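Local coordinates for protein putative branched-chain amino acid ABC transporter (Rhodospirillum rubrum ATCC 11170, PDB 3HUT) that probably binds branched-chain or related amino acids outside the cytoplasmic membrane and delivers them to an ABC transporter for uptake, at residues R22-A27 with S101-H106. Numbering follows the deposited sequence.
Sequences RVFQEA and SPTAAH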
loop_
_atom_site.group_PDB
_atom_site.type_symbol
_atom_site.label_atom_id
_atom_site.label_comp_id
_atom_site.label_asym_id
_atom_site.label_seq_id
_atom_site.Cartn_x
_atom_site.Cartn_y
_atom_site.Cartn_z
ATOM N N ARG A 22 5.195 15.676 3.269
ATOM C CA ARG A 22 5.339 16.013 4.672
ATOM C C ARG A 22 5.245 14.794 5.588
ATOM O O ARG A 22 6.055 14.651 6.504
ATOM C CB ARG A 22 4.309 17.081 5.072
ATOM C CG ARG A 22 4.674 18.480 4.559
ATOM C CD ARG A 22 3.837 19.579 5.217
ATOM N NE ARG A 22 2.434 19.549 4.810
ATOM C CZ ARG A 22 1.956 20.117 3.706
ATOM N NH1 ARG A 22 2.768 20.769 2.879
ATOM N NH2 ARG A 22 0.659 20.050 3.436
ATOM N N VAL A 23 4.287 13.903 5.343
ATOM C CA VAL A 23 4.161 12.729 6.201
ATOM C C VAL A 23 5.292 11.739 5.928
ATOM O O VAL A 23 5.642 10.935 6.788
ATOM C CB VAL A 23 2.774 12.035 6.048
ATOM C CG1 VAL A 23 1.669 13.033 6.377
ATOM C CG2 VAL A 23 2.596 11.468 4.650
ATOM N N PHE A 24 5.866 11.807 4.729
ATOM C CA PHE A 24 6.988 10.947 4.371
ATOM C C PHE A 24 8.171 11.361 5.238
ATOM O O PHE A 24 8.892 10.524 5.782
ATOM C CB PHE A 24 7.375 11.139 2.898
ATOM C CG PHE A 24 6.599 10.284 1.931
ATOM C CD1 PHE A 24 5.533 9.491 2.357
ATOM C CD2 PHE A 24 6.938 10.281 0.579
ATOM C CE1 PHE A 24 4.816 8.706 1.448
ATOM C CE2 PHE A 24 6.231 9.501 -0.334
ATOM C CZ PHE A 24 5.166 8.713 0.100
ATOM N N GLN A 25 8.364 12.669 5.353
ATOM C CA GLN A 25 9.464 13.211 6.135
ATOM C C GLN A 25 9.260 12.974 7.630
ATOM O O GLN A 25 10.218 12.730 8.357
ATOM C CB GLN A 25 9.626 14.704 5.834
ATOM C CG GLN A 25 10.871 15.334 6.431
ATOM C CD GLN A 25 11.291 16.594 5.692
ATOM O OE1 GLN A 25 10.475 17.480 5.441
ATOM N NE2 GLN A 25 12.572 16.677 5.342
ATOM N N GLU A 26 8.014 13.041 8.090
ATOM C CA GLU A 26 7.733 12.806 9.502
ATOM C C GLU A 26 8.074 11.354 9.840
ATOM O O GLU A 26 8.724 11.072 10.844
ATOM C CB GLU A 26 6.260 13.078 9.809
ATOM C CG GLU A 26 5.842 14.534 9.636
ATOM C CD GLU A 26 4.417 14.789 10.092
ATOM O OE1 GLU A 26 3.529 13.971 9.771
ATOM O OE2 GLU A 26 4.179 15.814 10.766
ATOM N N ALA A 27 7.641 10.440 8.980
ATOM C CA ALA A 27 7.896 9.020 9.178
ATOM C C ALA A 27 9.382 8.708 9.027
ATOM O O ALA A 27 9.947 7.945 9.815
ATOM C CB ALA A 27 7.085 8.205 8.178
ATOM N N SER A 101 10.592 3.298 -3.804
ATOM C CA SER A 101 9.456 4.201 -3.685
ATOM C C SER A 101 8.498 3.657 -2.634
ATOM O O SER A 101 8.100 2.492 -2.679
ATOM C CB SER A 101 8.708 4.324 -5.008
ATOM O OG SER A 101 7.508 5.055 -4.807
ATOM N N PRO A 102 8.103 4.498 -1.678
ATOM C CA PRO A 102 7.185 3.959 -0.678
ATOM C C PRO A 102 5.769 3.731 -1.190
ATOM O O PRO A 102 5.060 2.854 -0.701
ATOM C CB PRO A 102 7.250 4.998 0.444
ATOM C CG PRO A 102 7.568 6.271 -0.278
ATOM C CD PRO A 102 8.576 5.846 -1.312
ATOM N N THR A 103 5.372 4.482 -2.212
ATOM C CA THR A 103 4.004 4.387 -2.709
ATOM C C THR A 103 3.751 4.209 -4.216
ATOM O O THR A 103 2.599 4.134 -4.631
ATOM C CB THR A 103 3.221 5.611 -2.233
ATOM O OG1 THR A 103 3.933 6.796 -2.605
ATOM C CG2 THR A 103 3.073 5.591 -0.721
ATOM N N ALA A 104 4.794 4.147 -5.039
ATOM C CA ALA A 104 4.578 3.953 -6.477
ATOM C C ALA A 104 3.997 2.548 -6.687
ATOM O O ALA A 104 4.731 1.567 -6.725
ATOM C CB ALA A 104 5.882 4.123 -7.243
ATOM N N ALA A 105 2.674 2.471 -6.838
ATOM C CA ALA A 105 1.976 1.195 -6.991
ATOM C C ALA A 105 1.637 0.733 -8.401
ATOM O O ALA A 105 1.135 -0.374 -8.592
ATOM C CB ALA A 105 0.697 1.215 -6.144
ATOM N N HIS A 106 1.900 1.566 -9.397
ATOM C CA HIS A 106 1.579 1.189 -10.772
ATOM C C HIS A 106 2.379 -0.026 -11.244
ATOM O O HIS A 106 3.591 -0.089 -11.068
ATOM C CB HIS A 106 1.824 2.366 -11.713
ATOM C CG HIS A 106 1.298 2.143 -13.096
ATOM N ND1 HIS A 106 1.863 1.236 -13.969
ATOM C CD2 HIS A 106 0.228 2.669 -13.738
ATOM C CE1 HIS A 106 1.161 1.212 -15.087
ATOM N NE2 HIS A 106 0.164 2.071 -14.974
#
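Phe24 reaches from its helix to Pro102 and Thr103 with the far end of its ring. Pro102 puts CG over one ring face. Pro102 CG stands 3.4 Å from Phe24 CZ and 3.5 Å from Phe24 CE2, so the proline presses on the outer corner of the ring rather than its middle. Thr103 comes in at the rim. Thr103 OG1 lies in the ring plane, 3.5 Å from Phe24 CZ, and Thr103 CG2 is 3.8 Å from that carbon. The Phe24 side chain has CG anti to the carbonyl carbon (chi1 -87°), which carries the ring off the helix toward the loop. Thr103 has OG1 between its own backbone N and carbonyl carbon (chi1 53°), a rotation that sets both OG1 and CG2 near Phe24 CZ. This hydroxyl is hydrogen-bonded to the carbonyl O of Phe80, so its polar need is met although it sits against an aromatic edge. The contact belongs to the N-terminal lobe of a periplasmic binding protein. There it joins helix 18-37 to the loop that follows strand 99-101 of the parallel sheet. Tyr9 and Leu11 of strand 5-11 and Phe80 also touch the Phe24 ring. An alanine in place of Phe24 would probably open a gap beside Pro102 CG and take the ring edge away from Thr103 OG1 and CG2. At the end of strand 99-101, the chain from Ser101 to Ala104 forms an ST motif. Ser101 OG accepts from Ala104 N at 2.9 Å and, weakly, from Thr103 N at 3.4 Å. Ser101 OG is also hydrogen-bonded to the carbonyl O of Asp79.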